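Local coordinates for protein retinol dehydratase (Spodoptera frugiperda, PDB 1FMJ) that dehydrates retinol to anhydroretinol, probably by way of a transient sulfate ester formed with the sulfotransferase donor PAPS, at residues 184-188 and 345-349; 73-79 and 181-185; 248-252 and 313-317; 225-229 and 334-339. One frame throughout, in Å; residues are numbered along the deposited sequence.

Contact 1 (184-188 and 345-349); sequences ARDPR and RYPNM. With A3P (adenosine-3'-5'-diphosphate), chain G.
The first segment, 184-188, runs extended through Ala184 and Arg185, bends at Asp186 (phi/psi -44/125) and enters a helix at Pro187. The second, 345-349, is extended at Arg345 and Tyr346, then turns back through Pro347 and Asn348, with a weak bond from Met349 N to Tyr346 O (3.1 Å). Their CA atoms come nearest at Asp186 and Tyr346, 6.7 Å apart. Tyr346 (chi1 m) lays its ring across the strand-to-helix bend: CE2 is 3.5 Å from Arg185 O and 4.3 Å from Ala184 CB, while Pro187 CD sits over one ring face, 4.3 Å from Tyr346 CE2. Asp186 is the N-cap, OD1 accepting from Arg188 N (2.9 Å); its carboxylate also takes Arg188 NE on OD1 (3.0 Å) and forms a salt bridge from OD2 to Arg188 NH2 (2.8 Å). Met349 CG lies 3.6 Å from Arg188 NH2. The CA-to-CB bond of Arg185 points away from 345-349, and its all-trans side chain gives NH2 to A3P O3P (2.8 Å) and NH1 to O3' (3.0 Å), recognising the 3'-phosphate as in other PAPS-dependent sulfotransferases. The chain end thus packs behind a nucleotide-binding turn, between strand 243-247 and helices 227-235 and 325-338, with Tyr346 OH hydrogen-bonded to Tyr227.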
# COMPACT_ATOMS: atom_id res chain seq x y z
N ALA A 184 9.20 -3.02 -3.07
CA ALA A 184 9.95 -2.11 -2.20
C ALA A 184 10.40 -0.96 -3.08
O ALA A 184 10.53 -1.11 -4.30
CB ALA A 184 11.16 -2.81 -1.60
N ARG A 185 10.62 0.19 -2.47
CA ARG A 185 11.02 1.38 -3.21
C ARG A 185 11.84 2.26 -2.28
O ARG A 185 11.64 2.23 -1.06
CB ARG A 185 9.75 2.13 -3.66
CG ARG A 185 9.99 3.36 -4.54
CD ARG A 185 8.68 4.09 -4.80
NE ARG A 185 8.87 5.22 -5.70
CZ ARG A 185 7.93 6.09 -6.05
NH1 ARG A 185 6.69 5.97 -5.56
NH2 ARG A 185 8.22 7.07 -6.88
N ASP A 186 12.75 3.04 -2.84
CA ASP A 186 13.59 3.95 -2.05
C ASP A 186 12.65 4.63 -1.06
O ASP A 186 11.67 5.23 -1.46
CB ASP A 186 14.22 4.99 -2.97
CG ASP A 186 15.24 5.86 -2.27
OD1 ASP A 186 14.96 6.37 -1.16
OD2 ASP A 186 16.34 6.03 -2.84
N PRO A 187 12.96 4.55 0.25
CA PRO A 187 12.16 5.15 1.33
C PRO A 187 11.89 6.65 1.17
O PRO A 187 10.83 7.15 1.57
CB PRO A 187 12.98 4.87 2.59
CG PRO A 187 13.90 3.77 2.20
CD PRO A 187 14.24 4.04 0.78
N ARG A 188 12.85 7.37 0.61
CA ARG A 188 12.70 8.80 0.45
C ARG A 188 11.60 9.19 -0.54
O ARG A 188 10.84 10.13 -0.29
CB ARG A 188 14.05 9.41 0.08
CG ARG A 188 15.03 9.30 1.24
CD ARG A 188 16.47 9.48 0.81
NE ARG A 188 16.86 8.46 -0.15
CZ ARG A 188 18.10 8.28 -0.57
NH1 ARG A 188 19.07 9.06 -0.12
NH2 ARG A 188 18.37 7.32 -1.45
N ARG A 345 19.87 -4.01 -0.02
CA ARG A 345 20.41 -2.89 -0.81
C ARG A 345 19.39 -2.45 -1.86
O ARG A 345 18.74 -3.28 -2.50
CB ARG A 345 21.70 -3.30 -1.52
CG ARG A 345 22.91 -3.54 -0.60
CD ARG A 345 23.40 -2.24 0.03
NE ARG A 345 24.65 -2.43 0.76
CZ ARG A 345 24.78 -3.15 1.88
NH1 ARG A 345 23.73 -3.76 2.41
NH2 ARG A 345 25.96 -3.27 2.46
N TYR A 346 19.26 -1.14 -2.04
CA TYR A 346 18.35 -0.61 -3.05
C TYR A 346 19.13 -0.32 -4.33
O TYR A 346 20.13 0.39 -4.31
CB TYR A 346 17.65 0.65 -2.55
CG TYR A 346 16.64 0.37 -1.47
CD1 TYR A 346 17.04 0.10 -0.16
CD2 TYR A 346 15.27 0.33 -1.76
CE1 TYR A 346 16.12 -0.20 0.83
CE2 TYR A 346 14.34 0.03 -0.78
CZ TYR A 346 14.78 -0.23 0.52
OH TYR A 346 13.86 -0.52 1.50
N PRO A 347 18.65 -0.86 -5.46
CA PRO A 347 19.23 -0.71 -6.80
C PRO A 347 19.65 0.71 -7.19
O PRO A 347 20.70 0.91 -7.79
CB PRO A 347 18.12 -1.23 -7.71
CG PRO A 347 17.49 -2.29 -6.88
CD PRO A 347 17.41 -1.65 -5.52
N ASN A 348 18.83 1.69 -6.83
CA ASN A 348 19.10 3.08 -7.18
C ASN A 348 20.17 3.75 -6.32
O ASN A 348 20.91 4.61 -6.79
CB ASN A 348 17.81 3.89 -7.12
N MET A 349 20.24 3.36 -5.05
CA MET A 349 21.22 3.94 -4.13
C MET A 349 22.64 3.58 -4.52
O MET A 349 22.80 2.67 -5.37
CB MET A 349 20.95 3.47 -2.71
CG MET A 349 19.65 3.99 -2.13
SD MET A 349 19.32 3.34 -0.50
CE MET A 349 20.57 4.16 0.45
P1 A3P G . 4.64 8.69 -7.20
O1P A3P G . 3.85 9.31 -6.12
O2P A3P G . 4.24 9.21 -8.53
O3P A3P G . 6.07 8.93 -6.99
P2 A3P G . 1.23 2.29 -4.97
O4P A3P G . 0.48 1.74 -6.11
O5P A3P G . 1.89 1.22 -4.21
O6P A3P G . 0.33 3.09 -4.10
O5' A3P G . 2.36 3.25 -5.54
C5' A3P G . 2.05 4.40 -6.30
C4' A3P G . 3.30 4.99 -6.95
O4' A3P G . 3.52 4.29 -8.21
C3' A3P G . 3.14 6.46 -7.33
O3' A3P G . 4.41 7.12 -7.18
C2' A3P G . 2.59 6.35 -8.74
O2' A3P G . 2.54 7.52 -9.54
C1' A3P G . 3.48 5.24 -9.28
N9 A3P G . 2.93 4.61 -10.49
C8 A3P G . 1.64 4.15 -10.74
N7 A3P G . 1.46 3.64 -11.93
C5 A3P G . 2.71 3.76 -12.53
C6 A3P G . 3.22 3.41 -13.82
N6 A3P G . 2.48 2.82 -14.77
N1 A3P G . 4.56 3.68 -14.10
C2 A3P G . 5.36 4.28 -13.16
N3 A3P G . 4.99 4.66 -11.90
C4 A3P G . 3.64 4.37 -11.65

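Contact 2 (73-79 and 181-185); sequences RSGTTMT and VYLAR. With A3P (adenosine-3'-5'-diphosphate), chain G.
Two residues with positive phi, Arg73 (70/28) and Gly75 (112/23), shape the loop that leads into the helix at Thr76; at Gly75 a CB would jam against the preceding carbonyl oxygen. This is the 5'-phosphosulfate-binding loop of sulfotransferases, akin to the P-loop of nucleotide kinases. It wraps the 5'-phosphate of A3P: O5P accepts from Gly75 N (3.1 Å), Thr76 N (2.7 Å) and Thr76 OG1 (2.7 Å), and O4P from Thr77 N (2.8 Å) and Thr77 OG1 (2.6 Å). The partner, 181-185, is an extended strand followed by Arg185. CA atoms are closest at Ser74 and Arg185 (5.0 Å), then widen to 7.9 Å between Thr79 and Val181. All-trans Arg185 donates NH1 to Arg73 O (3.0 Å) and NH2 to A3P O3P (2.8 Å), tying the loop backbone to the 3'-phosphate. Water 1 joins Ser74 OG (2.7 Å) to Arg185 N (2.9 Å). Further along, packing takes over: Leu183 CB is 3.7 Å from Ser74 O, and Thr79 CG2 3.7 Å from Val181 CG1. Thr79 OG1 donates a hydrogen bond to Gly75 O (2.9 Å) and is also hydrogen-bonded to Tyr251 OH. Strand 179-184 lies between strands 66-70 and 243-247 of the parallel sheet, and helix 76-87 packs against it.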
# COMPACT_ATOMS: atom_id res chain seq x y z
N ARG A 73 2.69 2.98 -1.56
CA ARG A 73 3.30 3.90 -2.53
C ARG A 73 4.62 3.39 -3.07
O ARG A 73 5.48 4.17 -3.48
CB ARG A 73 3.48 5.29 -1.89
CG ARG A 73 2.19 5.84 -1.27
CD ARG A 73 1.02 5.80 -2.26
NE ARG A 73 1.07 6.86 -3.27
CZ ARG A 73 0.29 6.89 -4.35
NH1 ARG A 73 -0.58 5.92 -4.54
NH2 ARG A 73 0.35 7.90 -5.21
N SER A 74 4.77 2.07 -3.10
CA SER A 74 5.99 1.45 -3.58
C SER A 74 5.83 0.76 -4.93
O SER A 74 6.75 0.09 -5.39
CB SER A 74 6.48 0.42 -2.57
OG SER A 74 6.80 1.05 -1.34
N GLY A 75 4.67 0.91 -5.56
CA GLY A 75 4.45 0.28 -6.85
C GLY A 75 3.42 -0.84 -6.87
O GLY A 75 3.42 -1.69 -7.76
N THR A 76 2.52 -0.84 -5.89
CA THR A 76 1.50 -1.88 -5.80
C THR A 76 0.51 -1.91 -6.97
O THR A 76 0.21 -2.98 -7.50
CB THR A 76 0.69 -1.73 -4.50
OG1 THR A 76 1.57 -1.38 -3.43
CG2 THR A 76 -0.03 -3.03 -4.14
N THR A 77 0.01 -0.75 -7.37
CA THR A 77 -0.97 -0.68 -8.46
C THR A 77 -0.47 -1.29 -9.76
O THR A 77 -1.17 -2.08 -10.39
CB THR A 77 -1.43 0.76 -8.72
OG1 THR A 77 -1.70 1.41 -7.47
CG2 THR A 77 -2.70 0.77 -9.56
N MET A 78 0.75 -0.91 -10.16
CA MET A 78 1.36 -1.43 -11.38
C MET A 78 1.40 -2.94 -11.31
O MET A 78 0.95 -3.64 -12.22
CB MET A 78 2.81 -0.97 -11.50
CG MET A 78 3.01 0.51 -11.52
SD MET A 78 4.75 0.85 -11.43
CE MET A 78 5.27 0.35 -13.08
N THR A 79 1.97 -3.43 -10.22
CA THR A 79 2.12 -4.86 -9.98
C THR A 79 0.77 -5.56 -10.03
O THR A 79 0.64 -6.63 -10.62
CB THR A 79 2.77 -5.12 -8.61
OG1 THR A 79 3.99 -4.39 -8.52
CG2 THR A 79 3.05 -6.61 -8.43
N VAL A 181 3.92 -11.23 -4.36
CA VAL A 181 4.88 -10.35 -5.03
C VAL A 181 4.96 -9.15 -4.11
O VAL A 181 3.97 -8.46 -3.89
CB VAL A 181 4.40 -9.90 -6.42
CG1 VAL A 181 5.48 -9.05 -7.09
CG2 VAL A 181 4.08 -11.11 -7.29
N TYR A 182 6.14 -8.90 -3.56
CA TYR A 182 6.31 -7.78 -2.66
C TYR A 182 7.17 -6.71 -3.31
O TYR A 182 8.26 -6.97 -3.82
CB TYR A 182 6.96 -8.25 -1.36
CG TYR A 182 7.18 -7.16 -0.35
CD1 TYR A 182 6.31 -6.98 0.72
CD2 TYR A 182 8.29 -6.31 -0.44
CE1 TYR A 182 6.53 -5.99 1.68
CE2 TYR A 182 8.52 -5.32 0.51
CZ TYR A 182 7.64 -5.17 1.57
OH TYR A 182 7.90 -4.22 2.53
N LEU A 183 6.65 -5.49 -3.28
CA LEU A 183 7.35 -4.35 -3.85
C LEU A 183 7.97 -3.45 -2.79
O LEU A 183 7.35 -3.17 -1.76
CB LEU A 183 6.40 -3.53 -4.72
CG LEU A 183 6.46 -3.78 -6.24
CD1 LEU A 183 7.83 -3.39 -6.77
CD2 LEU A 183 6.17 -5.25 -6.53
N ALA A 184 9.20 -3.02 -3.07
CA ALA A 184 9.95 -2.11 -2.20
C ALA A 184 10.40 -0.96 -3.08
O ALA A 184 10.53 -1.11 -4.30
CB ALA A 184 11.16 -2.81 -1.60
N ARG A 185 10.62 0.19 -2.47
CA ARG A 185 11.02 1.38 -3.21
C ARG A 185 11.84 2.26 -2.28
O ARG A 185 11.64 2.23 -1.06
CB ARG A 185 9.75 2.13 -3.66
CG ARG A 185 9.99 3.36 -4.54
CD ARG A 185 8.68 4.09 -4.80
NE ARG A 185 8.87 5.22 -5.70
CZ ARG A 185 7.93 6.09 -6.05
NH1 ARG A 185 6.69 5.97 -5.56
NH2 ARG A 185 8.22 7.07 -6.88
P1 A3P G . 4.64 8.69 -7.20
O1P A3P G . 3.85 9.31 -6.12
O2P A3P G . 4.24 9.21 -8.53
O3P A3P G . 6.07 8.93 -6.99
P2 A3P G . 1.23 2.29 -4.97
O4P A3P G . 0.48 1.74 -6.11
O5P A3P G . 1.89 1.22 -4.21
O6P A3P G . 0.33 3.09 -4.10
O5' A3P G . 2.36 3.25 -5.54
C5' A3P G . 2.05 4.40 -6.30
C4' A3P G . 3.30 4.99 -6.95
O4' A3P G . 3.52 4.29 -8.21
C3' A3P G . 3.14 6.46 -7.33
O3' A3P G . 4.41 7.12 -7.18
C2' A3P G . 2.59 6.35 -8.74
O2' A3P G . 2.54 7.52 -9.54
C1' A3P G . 3.48 5.24 -9.28
N9 A3P G . 2.93 4.61 -10.49
C8 A3P G . 1.64 4.15 -10.74
N7 A3P G . 1.46 3.64 -11.93
C5 A3P G . 2.71 3.76 -12.53
C6 A3P G . 3.22 3.41 -13.82
N6 A3P G . 2.48 2.82 -14.77
N1 A3P G . 4.56 3.68 -14.10
C2 A3P G . 5.36 4.28 -13.16
N3 A3P G . 4.99 4.66 -11.90
C4 A3P G . 3.64 4.37 -11.65
O HOH W 1 9.09 0.31 -0.05

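Contact 3 (248-252 and 313-317); sequences YEDYL and KGKAG. With A3P (adenosine-3'-5'-diphosphate), chain G.
Segment 313-317 carries the sequence KGKAG, matching the KGxxG part of the RKGxxG motif by which cytosolic sulfotransferases hold the 3'-phosphate of the nucleotide; segment 248-252 is a short helix across from it. The loop has no regular structure. Gly314 (84/17) and Gly317 (92/3) take positive phi, conformations that would jam a CB against the preceding carbonyl. CA atoms approach to 6.4 Å at Glu249 and Ala316 and 7.8 Å at Leu252 and Lys315. No hydrogen bond crosses directly between the segments; both bind A3P instead. Lys313 N (2.7 Å) and Gly314 N (2.8 Å) donate to A3P O2P, two backbone amides converging on one oxygen of the 3'-phosphate. Glu249 turns its carboxylate to the helix-capping residue Asp186, accepting a hydrogen bond from Asp186 N, and Lys315 O receives a weak bond from Arg185. Apolar packing adds Leu252 and Glu249 against Ala316. Leu252 (chi1 m, chi2 t) sets CD1 3.6 Å from Ala316 CB and CD2 3.7 Å from Gly314 O, with CD2 also 3.9 Å from C2 of the A3P adenine. Glu249 CG touches Ala316 CB at 4.2 Å. A last polar group belongs to Tyr248 (chi1 t), which reaches between loop and base: its OH lies 3.2 Å from Gly314 O and donates a hydrogen bond to A3P N3 at 2.9 Å.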
# COMPACT_ATOMS: atom_id res chain seq x y z
N TYR A 248 10.70 -1.06 -7.12
CA TYR A 248 9.99 -0.14 -8.00
C TYR A 248 10.92 0.47 -9.04
O TYR A 248 10.53 0.69 -10.19
CB TYR A 248 9.34 0.96 -7.17
CG TYR A 248 8.77 2.10 -7.98
CD1 TYR A 248 7.60 1.94 -8.72
CD2 TYR A 248 9.42 3.32 -8.02
CE1 TYR A 248 7.08 3.00 -9.47
CE2 TYR A 248 8.91 4.38 -8.77
CZ TYR A 248 7.75 4.21 -9.49
OH TYR A 248 7.25 5.28 -10.20
N GLU A 249 12.15 0.76 -8.65
CA GLU A 249 13.11 1.35 -9.56
C GLU A 249 13.36 0.46 -10.78
O GLU A 249 13.47 0.96 -11.91
CB GLU A 249 14.43 1.63 -8.83
CG GLU A 249 14.38 2.77 -7.81
CD GLU A 249 13.62 2.44 -6.54
OE1 GLU A 249 13.48 1.25 -6.21
OE2 GLU A 249 13.17 3.39 -5.85
N ASP A 250 13.45 -0.85 -10.57
CA ASP A 250 13.69 -1.76 -11.69
C ASP A 250 12.58 -1.73 -12.72
O ASP A 250 12.82 -2.01 -13.90
CB ASP A 250 13.94 -3.18 -11.18
CG ASP A 250 15.27 -3.30 -10.44
OD1 ASP A 250 16.25 -2.66 -10.88
OD2 ASP A 250 15.34 -4.04 -9.44
N TYR A 251 11.37 -1.39 -12.30
CA TYR A 251 10.23 -1.29 -13.20
C TYR A 251 10.49 -0.17 -14.22
O TYR A 251 10.12 -0.28 -15.39
CB TYR A 251 8.95 -0.92 -12.43
CG TYR A 251 8.16 -2.08 -11.85
CD1 TYR A 251 7.17 -1.84 -10.88
CD2 TYR A 251 8.35 -3.39 -12.28
CE1 TYR A 251 6.40 -2.88 -10.36
CE2 TYR A 251 7.58 -4.45 -11.76
CZ TYR A 251 6.61 -4.18 -10.80
OH TYR A 251 5.84 -5.19 -10.28
N LEU A 252 11.13 0.90 -13.75
CA LEU A 252 11.45 2.05 -14.58
C LEU A 252 12.70 1.85 -15.43
O LEU A 252 12.87 2.50 -16.46
CB LEU A 252 11.65 3.30 -13.70
CG LEU A 252 10.56 3.61 -12.66
CD1 LEU A 252 10.93 4.89 -11.92
CD2 LEU A 252 9.22 3.75 -13.35
N LYS A 313 3.28 11.06 -10.32
CA LYS A 313 4.47 11.39 -11.10
C LYS A 313 5.11 10.22 -11.83
O LYS A 313 5.36 10.29 -13.03
CB LYS A 313 5.50 12.04 -10.18
CG LYS A 313 5.70 13.54 -10.36
CD LYS A 313 6.67 13.84 -11.49
CE LYS A 313 7.13 15.29 -11.47
NZ LYS A 313 6.03 16.28 -11.71
N GLY A 314 5.42 9.15 -11.10
CA GLY A 314 6.01 7.97 -11.71
C GLY A 314 7.53 7.99 -11.89
O GLY A 314 8.07 7.18 -12.64
N LYS A 315 8.22 8.88 -11.19
CA LYS A 315 9.67 8.95 -11.33
C LYS A 315 10.38 8.40 -10.11
O LYS A 315 9.77 8.17 -9.06
CB LYS A 315 10.13 10.40 -11.53
CG LYS A 315 9.32 11.20 -12.54
CD LYS A 315 9.42 10.61 -13.94
CE LYS A 315 8.69 11.50 -14.94
NZ LYS A 315 8.68 10.90 -16.30
N ALA A 316 11.67 8.19 -10.25
CA ALA A 316 12.50 7.72 -9.16
C ALA A 316 13.52 8.82 -8.93
O ALA A 316 14.03 9.40 -9.90
CB ALA A 316 13.19 6.43 -9.54
N GLY A 317 13.81 9.14 -7.67
CA GLY A 317 14.78 10.18 -7.38
C GLY A 317 14.24 11.59 -7.19
O GLY A 317 15.01 12.52 -6.98
P1 A3P G . 4.64 8.69 -7.20
O1P A3P G . 3.85 9.31 -6.12
O2P A3P G . 4.24 9.21 -8.53
O3P A3P G . 6.07 8.93 -6.99
P2 A3P G . 1.23 2.29 -4.97
O4P A3P G . 0.48 1.74 -6.11
O5P A3P G . 1.89 1.22 -4.21
O6P A3P G . 0.33 3.09 -4.10
O5' A3P G . 2.36 3.25 -5.54
C5' A3P G . 2.05 4.40 -6.30
C4' A3P G . 3.30 4.99 -6.95
O4' A3P G . 3.52 4.29 -8.21
C3' A3P G . 3.14 6.46 -7.33
O3' A3P G . 4.41 7.12 -7.18
C2' A3P G . 2.59 6.35 -8.74
O2' A3P G . 2.54 7.52 -9.54
C1' A3P G . 3.48 5.24 -9.28
N9 A3P G . 2.93 4.61 -10.49
C8 A3P G . 1.64 4.15 -10.74
N7 A3P G . 1.46 3.64 -11.93
C5 A3P G . 2.71 3.76 -12.53
C6 A3P G . 3.22 3.41 -13.82
N6 A3P G . 2.48 2.82 -14.77
N1 A3P G . 4.56 3.68 -14.10
C2 A3P G . 5.36 4.28 -13.16
N3 A3P G . 4.99 4.66 -11.90
C4 A3P G . 3.64 4.37 -11.65

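Contact 4 (225-229 and 334-339); sequences TPYFE and WIKDNL
Phe228 is the bump of this contact, and the hollow that takes it lies along the end of helix 325-338. Segment 225-229 reaches Pro226 through a cis peptide bond and begins its helix at Tyr227, Pro226 being the N-cap; CA atoms are nearest at Phe228 and Asn338, 6.8 Å apart. With chi1 m, Phe228 sends its ring into a pocket walled by Trp334, Ile335, Asn338 and Leu339, two adjacent pairs about one turn apart. Asn338 CB stands over the ring face, 3.5 Å from its centroid and 19° off the normal, a CH-pi contact. The ring edge meets the face of Trp334 in a T-shaped pair, centroid to six-membered ring 4.8 Å, planes at 68°, with Phe228 CD1 3.6 Å from Trp334 CZ2. Here helix 227-235 packs on the last long helix, 325-338, of the sulfotransferase fold. Toward the far end of the pocket Phe228 CZ is 4.2 Å from Ile335 CG1 and CE2 is 3.9 Å from Leu339 CD2. Trp334 (chi1 t) extends its indole to the start of helix 227-235, where CH2 lies 4.0 Å from Tyr227 CB, and Pro187 touches Tyr227, Phe228 and Trp334 alike.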
# COMPACT_ATOMS: atom_id res chain seq x y z
N THR A 225 4.43 1.75 9.46
CA THR A 225 5.88 1.80 9.64
C THR A 225 6.02 1.07 10.99
O THR A 225 5.01 0.75 11.62
CB THR A 225 6.40 3.25 9.78
OG1 THR A 225 5.73 3.90 10.87
CG2 THR A 225 6.16 4.04 8.48
N PRO A 226 7.25 0.82 11.47
CA PRO A 226 8.59 1.13 10.96
C PRO A 226 8.78 0.65 9.53
O PRO A 226 8.57 -0.52 9.23
CB PRO A 226 9.52 0.39 11.93
CG PRO A 226 8.73 0.38 13.21
CD PRO A 226 7.36 0.02 12.71
N TYR A 227 9.19 1.55 8.65
CA TYR A 227 9.40 1.21 7.25
C TYR A 227 10.36 0.04 7.02
O TYR A 227 10.04 -0.93 6.33
CB TYR A 227 9.90 2.42 6.48
CG TYR A 227 10.33 2.05 5.08
CD1 TYR A 227 9.39 1.88 4.07
CD2 TYR A 227 11.67 1.81 4.78
CE1 TYR A 227 9.77 1.47 2.79
CE2 TYR A 227 12.07 1.40 3.50
CZ TYR A 227 11.11 1.22 2.52
OH TYR A 227 11.49 0.78 1.27
N PHE A 228 11.56 0.11 7.60
CA PHE A 228 12.51 -0.97 7.38
C PHE A 228 12.14 -2.33 7.95
O PHE A 228 12.53 -3.36 7.40
CB PHE A 228 13.89 -0.54 7.85
CG PHE A 228 14.59 0.36 6.89
CD1 PHE A 228 14.67 1.73 7.14
CD2 PHE A 228 15.13 -0.15 5.71
CE1 PHE A 228 15.30 2.57 6.23
CE2 PHE A 228 15.76 0.69 4.80
CZ PHE A 228 15.84 2.05 5.06
N GLU A 229 11.39 -2.35 9.05
CA GLU A 229 10.98 -3.64 9.61
C GLU A 229 10.01 -4.29 8.63
O GLU A 229 9.99 -5.52 8.47
CB GLU A 229 10.31 -3.45 10.97
CG GLU A 229 11.25 -2.93 12.06
CD GLU A 229 12.58 -3.66 12.06
OE1 GLU A 229 12.57 -4.91 11.99
OE2 GLU A 229 13.63 -2.99 12.14
N TRP A 334 19.73 7.51 8.64
CA TRP A 334 18.64 6.58 8.89
C TRP A 334 18.77 5.35 8.01
O TRP A 334 18.62 4.22 8.47
CB TRP A 334 17.30 7.26 8.66
CG TRP A 334 16.10 6.38 8.85
CD1 TRP A 334 15.77 5.68 9.99
CD2 TRP A 334 15.05 6.13 7.91
NE1 TRP A 334 14.58 5.02 9.80
CE2 TRP A 334 14.11 5.28 8.54
CE3 TRP A 334 14.81 6.55 6.59
CZ2 TRP A 334 12.95 4.84 7.90
CZ3 TRP A 334 13.65 6.11 5.95
CH2 TRP A 334 12.73 5.26 6.61
N ILE A 335 19.04 5.57 6.73
CA ILE A 335 19.17 4.42 5.84
C ILE A 335 20.43 3.59 6.14
O ILE A 335 20.38 2.36 6.14
CB ILE A 335 19.19 4.86 4.36
CG1 ILE A 335 17.85 5.53 4.01
CG2 ILE A 335 19.43 3.66 3.46
CD1 ILE A 335 17.76 6.01 2.58
N LYS A 336 21.54 4.26 6.43
CA LYS A 336 22.78 3.55 6.73
C LYS A 336 22.64 2.71 7.99
O LYS A 336 23.09 1.56 8.05
CB LYS A 336 23.94 4.53 6.89
CG LYS A 336 24.36 5.21 5.60
CD LYS A 336 25.51 6.18 5.84
CE LYS A 336 25.91 6.90 4.56
NZ LYS A 336 26.97 7.90 4.82
N ASP A 337 21.99 3.28 9.01
CA ASP A 337 21.79 2.56 10.25
C ASP A 337 20.95 1.31 10.03
O ASP A 337 21.28 0.24 10.53
CB ASP A 337 21.13 3.46 11.29
CG ASP A 337 22.04 4.57 11.77
OD1 ASP A 337 23.28 4.42 11.62
OD2 ASP A 337 21.53 5.58 12.30
N ASN A 338 19.86 1.44 9.29
CA ASN A 338 18.98 0.29 9.05
C ASN A 338 19.54 -0.75 8.07
O ASN A 338 19.05 -1.88 8.03
CB ASN A 338 17.60 0.77 8.56
CG ASN A 338 16.76 1.36 9.68
OD1 ASN A 338 16.75 2.58 9.90
ND2 ASN A 338 16.07 0.50 10.40
N LEU A 339 20.54 -0.39 7.29
CA LEU A 339 21.13 -1.33 6.34
C LEU A 339 22.41 -1.94 6.92
O LEU A 339 23.09 -2.73 6.27
CB LEU A 339 21.45 -0.63 5.02
CG LEU A 339 20.30 -0.05 4.19
CD1 LEU A 339 20.84 0.30 2.81
CD2 LEU A 339 19.17 -1.07 4.07

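Contacts 1 to 3 all touch the bound nucleotide, with centres 10 to 12 Å apart. Contact 4 lies on the outer side, about 11 Å from contact 1 and 20 Å from contact 3, centre to centre. Contact 2 closes along the chain where contact 1 opens, the two sharing Ala184 and Arg185 at the end of strand 179-184; contact 3 is nested within the loop closed by contact 4, and that within the loop of contact 1. Hydrogen bonds carry the connections: Ala184 O to Tyr248 N, Thr79 OG1 to Tyr251 OH, and Tyr346 OH to Tyr227 OH. The C-terminal tail thus links the nucleotide-site turn after strand 179-184 with the helix pair of contact 4.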